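PDB 3IGH: amidohydrolase 3 domain-containing protein from Pyrococcus horikoshii, which probably acts as a metal-dependent amidohydrolase that hydrolyses carbon-nitrogen bonds other than peptide bonds, its substrate unknown. Local coordinates for residues 274-279 and 377-382. Numbering follows the deposited sequence. Where two conformers were deposited one is given.
Sequences ALLSKP and EERVKW. With SO4 (sulfate ion), chain L; SO4 (sulfate ion), chain G.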
ATOM      1  N   ALA A 274     -17.472 -21.617 -23.193  1.00 27.79           N
ATOM      2  CA  ALA A 274     -18.107 -21.643 -21.886  1.00 30.71           C
ATOM      3  C   ALA A 274     -18.555 -23.065 -21.590  1.00 35.07           C
ATOM      4  O   ALA A 274     -19.067 -23.758 -22.477  1.00 33.44           O
ATOM      5  CB  ALA A 274     -19.291 -20.677 -21.823  1.00 28.56           C
ATOM      6  N   LEU A 275     -18.355 -23.498 -20.349  1.00 35.32           N
ATOM      7  CA  LEU A 275     -18.546 -24.907 -19.989  1.00 28.91           C
ATOM      8  C   LEU A 275     -19.962 -25.207 -19.518  1.00 30.45           C
ATOM      9  O   LEU A 275     -20.384 -24.762 -18.451  1.00 31.17           O
ATOM     10  CB  LEU A 275     -17.520 -25.328 -18.924  1.00 31.88           C
ATOM     11  CG  LEU A 275     -17.478 -26.815 -18.546  1.00 32.07           C
ATOM     12  CD1 LEU A 275     -17.014 -27.665 -19.729  1.00 40.00           C
ATOM     13  CD2 LEU A 275     -16.550 -27.003 -17.352  1.00 33.85           C
ATOM     14  N   LEU A 276     -20.675 -25.998 -20.314  1.00 30.03           N
ATOM     15  CA  LEU A 276     -22.079 -26.317 -20.073  1.00 31.40           C
ATOM     16  C   LEU A 276     -22.241 -27.752 -19.545  1.00 28.97           C
ATOM     17  O   LEU A 276     -21.360 -28.581 -19.759  1.00 35.18           O
ATOM     18  CB  LEU A 276     -22.870 -26.169 -21.386  1.00 27.90           C
ATOM     19  CG  LEU A 276     -22.738 -24.883 -22.215  1.00 34.20           C
ATOM     20  CD1 LEU A 276     -23.713 -24.868 -23.388  1.00 33.17           C
ATOM     21  CD2 LEU A 276     -22.960 -23.669 -21.343  1.00 30.63           C
ATOM     22  N   SER A 277     -23.355 -28.036 -18.869  1.00 30.85           N
ATOM     23  CA  SER A 277     -23.632 -29.396 -18.394  0.50 38.00           C
ATOM     24  C   SER A 277     -24.206 -30.313 -19.490  1.00 45.37           C
ATOM     25  O   SER A 277     -24.211 -31.538 -19.340  1.00 44.33           O
ATOM     26  CB  SER A 277     -24.535 -29.380 -17.157  0.50 35.13           C
ATOM     27  OG  SER A 277     -25.694 -28.596 -17.370  0.50 35.03           O
ATOM     28  N   LYS A 278     -24.680 -29.717 -20.587  1.00 40.44           N
ATOM     29  CA  LYS A 278     -25.168 -30.452 -21.769  1.00 37.56           C
ATOM     30  C   LYS A 278     -24.618 -29.749 -23.004  1.00 39.02           C
ATOM     31  O   LYS A 278     -24.300 -28.559 -22.926  1.00 35.91           O
ATOM     32  CB  LYS A 278     -26.696 -30.482 -21.798  1.00 39.17           C
ATOM     33  CG  LYS A 278     -27.310 -31.527 -20.890  1.00 43.03           C
ATOM     34  CD  LYS A 278     -28.827 -31.470 -20.940  1.00 66.41           C
ATOM     35  CE  LYS A 278     -29.455 -32.375 -19.890  1.00 73.85           C
ATOM     36  NZ  LYS A 278     -30.921 -32.125 -19.759  1.00 68.67           N
ATOM     37  N   PRO A 279     -24.466 -30.466 -24.141  1.00 40.91           N
ATOM     38  CA  PRO A 279     -23.875 -29.811 -25.317  1.00 38.14           C
ATOM     39  C   PRO A 279     -24.593 -28.539 -25.796  1.00 36.15           C
ATOM     40  O   PRO A 279     -25.751 -28.309 -25.440  1.00 36.50           O
ATOM     41  CB  PRO A 279     -23.922 -30.906 -26.389  1.00 42.85           C
ATOM     42  CG  PRO A 279     -23.883 -32.185 -25.599  1.00 41.26           C
ATOM     43  CD  PRO A 279     -24.752 -31.890 -24.410  1.00 43.55           C
ATOM     44  N   GLU A 377     -33.998 -22.955 -26.097  1.00 40.72           N
ATOM     45  CA  GLU A 377     -35.105 -22.494 -25.298  0.50 42.31           C
ATOM     46  C   GLU A 377     -35.246 -23.094 -23.945  1.00 41.31           C
ATOM     47  O   GLU A 377     -35.725 -22.497 -23.039  1.00 41.82           O
ATOM     48  CB  GLU A 377     -36.424 -22.649 -26.020  0.50 47.37           C
ATOM     49  CG  GLU A 377     -37.283 -21.439 -25.916  0.50 50.65           C
ATOM     50  CD  GLU A 377     -37.212 -20.619 -27.164  0.50 65.82           C
ATOM     51  OE1 GLU A 377     -36.236 -20.778 -27.905  0.50 73.84           O
ATOM     52  OE2 GLU A 377     -38.144 -19.850 -27.440  0.50 61.79           O
ATOM     53  N   GLU A 378     -34.829 -24.327 -23.841  1.00 39.30           N
ATOM     54  CA  GLU A 378     -34.894 -25.041 -22.567  1.00 44.59           C
ATOM     55  C   GLU A 378     -33.950 -24.500 -21.489  1.00 43.65           C
ATOM     56  O   GLU A 378     -34.147 -24.777 -20.306  1.00 43.78           O
ATOM     57  CB  GLU A 378     -34.679 -26.546 -22.771  1.00 54.02           C
ATOM     58  CG  GLU A 378     -35.782 -27.238 -23.590  1.00 76.88           C
ATOM     59  CD  GLU A 378     -37.192 -26.873 -23.129  1.00100.03           C
ATOM     60  OE1 GLU A 378     -37.590 -27.294 -22.019  1.00101.78           O
ATOM     61  OE2 GLU A 378     -37.899 -26.167 -23.881  1.00103.60           O
ATOM     62  N   ARG A 379     -32.945 -23.723 -21.896  1.00 37.34           N
ATOM     63  CA  ARG A 379     -31.992 -23.120 -20.954  1.00 35.60           C
ATOM     64  C   ARG A 379     -32.100 -21.597 -20.881  1.00 40.54           C
ATOM     65  O   ARG A 379     -31.358 -20.958 -20.141  1.00 32.82           O
ATOM     66  CB  ARG A 379     -30.562 -23.530 -21.304  1.00 37.73           C
ATOM     67  CG  ARG A 379     -30.299 -25.013 -21.114  1.00 39.39           C
ATOM     68  CD  ARG A 379     -28.878 -25.367 -21.462  1.00 36.08           C
ATOM     69  NE  ARG A 379     -28.667 -25.451 -22.905  1.00 34.18           N
ATOM     70  CZ  ARG A 379     -27.646 -26.080 -23.468  1.00 35.02           C
ATOM     71  NH1 ARG A 379     -26.734 -26.693 -22.713  1.00 34.69           N
ATOM     72  NH2 ARG A 379     -27.541 -26.109 -24.783  1.00 33.23           N
ATOM     73  N   VAL A 380     -33.034 -21.030 -21.646  1.00 33.90           N
ATOM     74  CA  VAL A 380     -33.305 -19.591 -21.653  1.00 35.61           C
ATOM     75  C   VAL A 380     -33.552 -18.974 -20.264  1.00 34.24           C
ATOM     76  O   VAL A 380     -33.068 -17.882 -19.978  1.00 35.88           O
ATOM     77  CB  VAL A 380     -34.450 -19.274 -22.649  1.00 38.82           C
ATOM     78  CG1 VAL A 380     -35.322 -18.111 -22.199  1.00 53.60           C
ATOM     79  CG2 VAL A 380     -33.871 -19.023 -24.008  1.00 51.31           C
ATOM     80  N   LYS A 381     -34.261 -19.695 -19.393  1.00 31.49           N
ATOM     81  CA  LYS A 381     -34.563 -19.205 -18.041  1.00 35.23           C
ATOM     82  C   LYS A 381     -33.322 -19.050 -17.150  1.00 34.57           C
ATOM     83  O   LYS A 381     -33.364 -18.348 -16.137  1.00 37.84           O
ATOM     84  CB  LYS A 381     -35.598 -20.104 -17.353  1.00 39.78           C
ATOM     85  CG  LYS A 381     -35.174 -21.560 -17.183  1.00 56.62           C
ATOM     86  CD  LYS A 381     -36.211 -22.348 -16.385  1.00 55.41           C
ATOM     87  CE  LYS A 381     -36.179 -23.837 -16.723  1.00 72.48           C
ATOM     88  NZ  LYS A 381     -35.106 -24.583 -16.009  1.00 81.93           N
ATOM     89  N   TRP A 382     -32.221 -19.684 -17.552  1.00 35.02           N
ATOM     90  CA  TRP A 382     -30.960 -19.608 -16.818  1.00 33.33           C
ATOM     91  C   TRP A 382     -30.132 -18.385 -17.198  1.00 36.63           C
ATOM     92  O   TRP A 382     -29.150 -18.071 -16.523  1.00 32.02           O
ATOM     93  CB  TRP A 382     -30.088 -20.828 -17.094  1.00 35.43           C
ATOM     94  CG  TRP A 382     -30.668 -22.184 -16.795  1.00 38.21           C
ATOM     95  CD1 TRP A 382     -31.825 -22.476 -16.123  1.00 37.76           C
ATOM     96  CD2 TRP A 382     -30.072 -23.438 -17.131  1.00 34.33           C
ATOM     97  NE1 TRP A 382     -31.996 -23.839 -16.050  1.00 39.90           N
ATOM     98  CE2 TRP A 382     -30.933 -24.453 -16.659  1.00 32.70           C
ATOM     99  CE3 TRP A 382     -28.893 -23.803 -17.802  1.00 35.00           C
ATOM    100  CZ2 TRP A 382     -30.653 -25.811 -16.831  1.00 37.83           C
ATOM    101  CZ3 TRP A 382     -28.611 -25.151 -17.961  1.00 40.12           C
ATOM    102  CH2 TRP A 382     -29.493 -26.136 -17.487  1.00 34.21           C
TER
HETATM  103  S   SO4 L  11     -34.263 -26.248 -27.326  0.50 56.74           S
HETATM  104  O1  SO4 L  11     -34.319 -25.081 -28.203  0.50 55.38           O
HETATM  105  O2  SO4 L  11     -33.283 -27.199 -27.845  0.50 56.47           O
HETATM  106  O3  SO4 L  11     -33.862 -25.846 -25.987  0.50 48.64           O
HETATM  107  O4  SO4 L  11     -35.580 -26.873 -27.257  0.50 63.68           O
HETATM  108  S   SO4 G   6     -33.293 -26.347 -13.430  0.75 62.14           S
HETATM  109  O1  SO4 G   6     -33.167 -24.951 -13.831  0.75 53.94           O
HETATM  110  O2  SO4 G   6     -32.593 -27.196 -14.390  0.75 61.87           O
HETATM  111  O3  SO4 G   6     -32.686 -26.553 -12.113  0.75 57.96           O
HETATM  112  O4  SO4 G   6     -34.711 -26.694 -13.392  0.75 60.71           O
HETATM  113  O   HOH W   1     -26.134 -26.850 -19.825  1.00 35.17           O
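R379 reaches from one loop to the other and binds the backbone carbonyls of K278 and P279. Its NH2 donates to P279 O at 2.9 Å, with the donor tilted 20° from the carbonyl plane. NH1 donates to K278 O at 3.1 Å. That oxygen lies in the guanidinium plane, but the donor sits well above the carbonyl plane, not on a lone pair. A weak third bond joins NH1 to P279 O. The chain runs extended through CD, then bends at chi3 (-78°), which turns the guanidinium edge to the carbonyls. V375 O takes the NE hydrogen and S281 OG bonds NH2, so all three guanidinium nitrogens are hydrogen-bonded, which should fix its rotation.

The close packing is on the inner side. CD1 of buried L276 lies 3.6 Å from R379 NH1, and the two side chains cross at about a right angle. R379 CG rests 3.6 Å above one face of the W382 ring, offset toward its rim.

The outer side is looser. Water 1 accepts from R379 NH1 at 3.0 Å. K278 gives only its CB to R379, 3.9 Å from NH1; the rest of its extended chain runs off past the contact. W382 NE1 donates to O1 of the chain G sulfate, probably from the crystallisation liquor. A leucine in place of R379 would probably leave both carbonyls without these donors.

Here one arginine joins two loops of an amidohydrolase TIM-barrel domain, after strand 256-264 and helix 371-375.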